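Long-range contact in beta-galactosidase (Bacillus circulans, PDB 4MAD), which probably hydrolyses terminal non-reducing beta-D-galactose residues from beta-D-galactosides, as a family 35 glycoside hydrolase: residues N297-P308 with M459-D470. Residues are numbered along the deposited sequence; the frame is centred on the assembly and turned at random.
Sequences NGANHNETDYQP and MGRINYGPFVVD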
loop_
_atom_site.group_PDB
_atom_site.type_symbol
_atom_site.label_atom_id
_atom_site.label_comp_id
_atom_site.label_asym_id
_atom_site.label_seq_id
_atom_site.Cartn_x
_atom_site.Cartn_y
_atom_site.Cartn_z
ATOM N N ASN A 297 -2.209 3.182 0.422
ATOM C CA ASN A 297 -2.852 2.237 -0.448
ATOM C C ASN A 297 -2.521 2.448 -1.912
ATOM O O ASN A 297 -2.355 3.529 -2.325
ATOM C CB ASN A 297 -4.330 2.326 -0.337
ATOM C CG ASN A 297 -4.863 3.581 -0.954
ATOM O OD1 ASN A 297 -5.324 3.558 -2.070
ATOM N ND2 ASN A 297 -4.839 4.625 -0.234
ATOM N N GLY A 298 -2.477 1.357 -2.654
ATOM C CA GLY A 298 -2.328 1.365 -4.082
ATOM C C GLY A 298 -3.632 1.432 -4.872
ATOM O O GLY A 298 -4.623 1.681 -4.331
ATOM N N ALA A 299 -3.561 1.199 -6.164
ATOM C CA ALA A 299 -4.704 1.161 -7.054
ATOM C C ALA A 299 -4.415 0.369 -8.308
ATOM O O ALA A 299 -3.315 0.062 -8.573
ATOM C CB ALA A 299 -5.149 2.511 -7.425
ATOM N N ASN A 300 -5.468 0.081 -9.036
ATOM C CA ASN A 300 -5.388 -0.578 -10.301
ATOM C C ASN A 300 -6.215 0.209 -11.299
ATOM O O ASN A 300 -6.884 1.136 -10.959
ATOM C CB ASN A 300 -5.883 -2.013 -10.240
ATOM C CG ASN A 300 -4.962 -2.904 -9.457
ATOM O OD1 ASN A 300 -3.986 -3.338 -9.942
ATOM N ND2 ASN A 300 -5.278 -3.089 -8.254
ATOM N N HIS A 301 -6.050 -0.145 -12.546
ATOM C CA HIS A 301 -6.834 0.439 -13.604
ATOM C C HIS A 301 -7.180 -0.682 -14.575
ATOM O O HIS A 301 -6.326 -1.318 -15.038
ATOM C CB HIS A 301 -6.005 1.534 -14.299
ATOM C CG HIS A 301 -6.819 2.504 -15.075
ATOM N ND1 HIS A 301 -7.556 2.132 -16.163
ATOM C CD2 HIS A 301 -7.043 3.817 -14.904
ATOM C CE1 HIS A 301 -8.182 3.181 -16.646
ATOM N NE2 HIS A 301 -7.884 4.215 -15.904
ATOM N N ASN A 302 -8.430 -0.904 -14.898
ATOM C CA ASN A 302 -8.682 -1.907 -15.887
ATOM C C ASN A 302 -8.699 -1.193 -17.234
ATOM O O ASN A 302 -8.120 -0.178 -17.371
ATOM C CB ASN A 302 -9.889 -2.777 -15.589
ATOM C CG ASN A 302 -11.145 -2.016 -15.423
ATOM O OD1 ASN A 302 -12.122 -2.525 -14.908
ATOM N ND2 ASN A 302 -11.135 -0.801 -15.834
ATOM N N GLU A 303 -9.256 -1.698 -18.172
ATOM C CA GLU A 303 -9.111 -0.799 -19.316
ATOM C C GLU A 303 -10.001 0.434 -19.256
ATOM O O GLU A 303 -9.845 1.348 -20.010
ATOM C CB GLU A 303 -9.392 -1.563 -20.611
ATOM C CG GLU A 303 -8.389 -2.666 -20.912
ATOM C CD GLU A 303 -6.967 -2.148 -21.007
ATOM O OE1 GLU A 303 -6.768 -1.055 -21.578
ATOM O OE2 GLU A 303 -6.048 -2.834 -20.514
ATOM N N THR A 304 -10.940 0.505 -18.428
ATOM C CA THR A 304 -11.869 1.584 -18.365
ATOM C C THR A 304 -11.778 2.452 -17.111
ATOM O O THR A 304 -11.807 3.642 -17.212
ATOM C CB THR A 304 -13.295 1.069 -18.548
ATOM O OG1 THR A 304 -14.206 2.082 -18.194
ATOM C CG2 THR A 304 -13.578 -0.082 -17.712
ATOM N N ASP A 305 -11.686 1.817 -15.946
ATOM C CA ASP A 305 -11.827 2.439 -14.638
ATOM C C ASP A 305 -10.593 2.330 -13.732
ATOM O O ASP A 305 -9.910 1.399 -13.779
ATOM C CB ASP A 305 -12.924 1.760 -13.853
ATOM C CG ASP A 305 -14.306 1.991 -14.441
ATOM O OD1 ASP A 305 -14.534 3.047 -15.016
ATOM O OD2 ASP A 305 -15.142 1.115 -14.293
ATOM N N TYR A 306 -10.401 3.355 -12.941
ATOM C CA TYR A 306 -9.427 3.476 -11.885
ATOM C C TYR A 306 -10.044 2.816 -10.654
ATOM O O TYR A 306 -11.179 3.042 -10.363
ATOM C CB TYR A 306 -9.105 4.952 -11.622
ATOM C CG TYR A 306 -8.428 5.203 -10.296
ATOM C CD1 TYR A 306 -7.076 5.015 -10.136
ATOM C CD2 TYR A 306 -9.131 5.592 -9.206
ATOM C CE1 TYR A 306 -6.465 5.210 -8.943
ATOM C CE2 TYR A 306 -8.524 5.788 -8.001
ATOM C CZ TYR A 306 -7.182 5.583 -7.866
ATOM O OH TYR A 306 -6.552 5.763 -6.682
ATOM N N GLN A 307 -9.298 1.967 -9.969
ATOM C CA GLN A 307 -9.837 1.182 -8.863
ATOM C C GLN A 307 -8.919 1.236 -7.636
ATOM O O GLN A 307 -7.895 0.677 -7.626
ATOM C CB GLN A 307 -10.014 -0.268 -9.291
ATOM C CG GLN A 307 -10.625 -0.493 -10.614
ATOM C CD GLN A 307 -10.403 -1.916 -11.159
ATOM O OE1 GLN A 307 -9.320 -2.339 -11.386
ATOM N NE2 GLN A 307 -11.467 -2.610 -11.368
ATOM N N PRO A 308 -9.335 1.953 -6.638
ATOM C CA PRO A 308 -8.483 2.202 -5.500
ATOM C C PRO A 308 -8.597 1.036 -4.535
ATOM O O PRO A 308 -9.670 0.572 -4.298
ATOM C CB PRO A 308 -9.058 3.486 -4.920
ATOM C CG PRO A 308 -10.405 3.501 -5.377
ATOM C CD PRO A 308 -10.440 2.892 -6.687
ATOM N N MET A 459 -6.401 9.399 -4.453
ATOM C CA MET A 459 -6.990 8.205 -3.873
ATOM C C MET A 459 -6.061 6.984 -3.875
ATOM O O MET A 459 -6.456 5.923 -3.540
ATOM C CB MET A 459 -8.300 7.888 -4.571
ATOM C CG MET A 459 -9.336 8.948 -4.460
ATOM S SD MET A 459 -10.854 8.563 -5.327
ATOM C CE MET A 459 -11.525 7.399 -4.261
ATOM N N GLY A 460 -4.842 7.235 -4.309
ATOM C CA GLY A 460 -3.786 6.274 -4.462
ATOM C C GLY A 460 -3.211 6.000 -5.835
ATOM O O GLY A 460 -3.944 5.778 -6.735
ATOM N N ARG A 461 -1.894 6.067 -5.929
ATOM C CA ARG A 461 -1.229 5.893 -7.190
ATOM C C ARG A 461 -1.248 4.444 -7.631
ATOM O O ARG A 461 -0.950 3.600 -6.886
ATOM C CB ARG A 461 0.204 6.435 -7.192
ATOM C CG ARG A 461 0.332 7.929 -7.089
ATOM C CD ARG A 461 1.689 8.524 -7.452
ATOM N NE ARG A 461 1.669 9.962 -7.262
ATOM C CZ ARG A 461 1.672 10.514 -6.080
ATOM N NH1 ARG A 461 1.764 9.752 -5.013
ATOM N NH2 ARG A 461 1.621 11.800 -5.959
ATOM N N ILE A 462 -1.590 4.248 -8.885
ATOM C CA ILE A 462 -1.650 2.981 -9.541
ATOM C C ILE A 462 -0.324 2.247 -9.400
ATOM O O ILE A 462 0.696 2.801 -9.461
ATOM C CB ILE A 462 -1.980 3.149 -11.036
ATOM C CG1 ILE A 462 -3.437 3.517 -11.175
ATOM C CG2 ILE A 462 -1.736 1.891 -11.803
ATOM C CD1 ILE A 462 -3.790 4.153 -12.435
ATOM N N ASN A 463 -0.444 0.974 -9.123
ATOM C CA ASN A 463 0.697 0.132 -8.826
ATOM C C ASN A 463 0.952 -1.044 -9.758
ATOM O O ASN A 463 1.769 -1.797 -9.495
ATOM C CB ASN A 463 0.637 -0.388 -7.387
ATOM C CG ASN A 463 -0.512 -1.359 -7.141
ATOM O OD1 ASN A 463 -0.415 -2.579 -7.390
ATOM N ND2 ASN A 463 -1.579 -0.821 -6.637
ATOM N N TYR A 464 0.174 -1.158 -10.811
ATOM C CA TYR A 464 0.292 -2.223 -11.741
ATOM C C TYR A 464 -0.306 -1.781 -13.068
ATOM O O TYR A 464 -1.294 -1.135 -13.077
ATOM C CB TYR A 464 -0.484 -3.461 -11.255
ATOM C CG TYR A 464 -0.407 -4.634 -12.169
ATOM C CD1 TYR A 464 0.643 -5.530 -12.095
ATOM C CD2 TYR A 464 -1.387 -4.863 -13.119
ATOM C CE1 TYR A 464 0.735 -6.577 -12.949
ATOM C CE2 TYR A 464 -1.305 -5.925 -13.962
ATOM C CZ TYR A 464 -0.260 -6.787 -13.867
ATOM O OH TYR A 464 -0.191 -7.836 -14.694
ATOM N N GLY A 465 0.296 -2.292 -14.125
ATOM C CA GLY A 465 -0.152 -2.029 -15.475
ATOM C C GLY A 465 0.365 -0.776 -16.159
ATOM O O GLY A 465 1.215 -0.142 -15.686
ATOM N N PRO A 466 -0.242 -0.474 -17.285
ATOM C CA PRO A 466 0.289 0.477 -18.249
ATOM C C PRO A 466 -0.020 1.916 -17.899
ATOM O O PRO A 466 0.441 2.780 -18.562
ATOM C CB PRO A 466 -0.406 0.075 -19.546
ATOM C CG PRO A 466 -1.523 -0.689 -19.158
ATOM C CD PRO A 466 -1.243 -1.344 -17.897
ATOM N N PHE A 467 -0.822 2.147 -16.892
ATOM C CA PHE A 467 -1.161 3.511 -16.581
ATOM C C PHE A 467 -0.459 3.980 -15.338
ATOM O O PHE A 467 -0.901 4.836 -14.680
ATOM C CB PHE A 467 -2.640 3.729 -16.549
ATOM C CG PHE A 467 -3.308 3.261 -17.785
ATOM C CD1 PHE A 467 -2.981 3.796 -18.978
ATOM C CD2 PHE A 467 -4.146 2.213 -17.756
ATOM C CE1 PHE A 467 -3.550 3.362 -20.094
ATOM C CE2 PHE A 467 -4.709 1.776 -18.879
ATOM C CZ PHE A 467 -4.398 2.378 -20.051
ATOM N N VAL A 468 0.657 3.364 -15.052
ATOM C CA VAL A 468 1.381 3.601 -13.808
ATOM C C VAL A 468 1.959 4.974 -13.683
ATOM O O VAL A 468 2.289 5.370 -12.626
ATOM C CB VAL A 468 2.473 2.564 -13.552
ATOM C CG1 VAL A 468 3.537 2.679 -14.566
ATOM C CG2 VAL A 468 3.053 2.731 -12.215
ATOM N N VAL A 469 2.081 5.692 -14.787
ATOM C CA VAL A 469 2.597 7.040 -14.684
ATOM C C VAL A 469 1.423 7.900 -14.294
ATOM O O VAL A 469 0.733 8.429 -15.115
ATOM C CB VAL A 469 3.202 7.522 -15.989
ATOM C CG1 VAL A 469 3.568 8.946 -15.891
ATOM C CG2 VAL A 469 4.372 6.736 -16.363
ATOM N N ASP A 470 1.196 7.989 -13.006
ATOM C CA ASP A 470 -0.085 8.354 -12.463
ATOM C C ASP A 470 0.048 9.629 -11.641
ATOM O O ASP A 470 0.246 9.571 -10.487
ATOM C CB ASP A 470 -0.633 7.208 -11.609
ATOM C CG ASP A 470 -2.059 7.419 -11.192
ATOM O OD1 ASP A 470 -2.754 8.185 -11.797
ATOM O OD2 ASP A 470 -2.494 6.734 -10.325
HETATM O O HOH W 1 -3.812 -2.241 -12.741
#
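Chi1 angles of 163° at Y306 and -160° at H301 set both rings opposite the backbone N, and from the hairpin of strands 299-301 and 306-308 they meet G460 and F467 of the loop 459-470. The Y306 hydroxyl donates to G460 O, OH to O 2.6 Å, on a lone pair in the carbonyl plane; the same oxygen also accepts from K472 NZ. Along its edge the phenol ring meets I462 CG1, 4.1 Å from Y306 CD1, and M459 CB, 4.0 Å from Y306 CE2. I462 continues past it, its CD1 lying at the edge of the H301 imidazole and 3.9 Å from H301 CB. F467 turns an edge toward one face of that imidazole in a tilted edge-to-face pair, centroids 4.9 Å apart and planes at 58°, while D305 O lies above the opposite face, toward its rim. H301 ND1 donates to N302 O almost in the ring plane, which fixes the ring's rotation. On the backbone, N463 N donates to A299 O (3.1 Å), and I462 CA adds a CA-H...O contact to that carbonyl. A water accepts from H301 N and donates to N300 OD1 and to Y464 O, 2.8 Å from the latter, tying hairpin to loop. The backbone N of I462 donates to D470 OD2 on its anti lone pair; salt bridges to K472 and R434 hold that carboxylate in turn. The contact joins the family 35 TIM-barrel region, between the eighth barrel strand, 281-284, and helix 327-339, to a loop of the first all-beta domain. Y464, part of the observed 2-(2-methoxyethoxy)ethanol pocket, has its side chain about 4 Å from that of E171, the predicted proton donor, consistent with the loop carrying an all-beta-domain tyrosine beside the probable active site, its backbone steadied here by the A299 and water bonds.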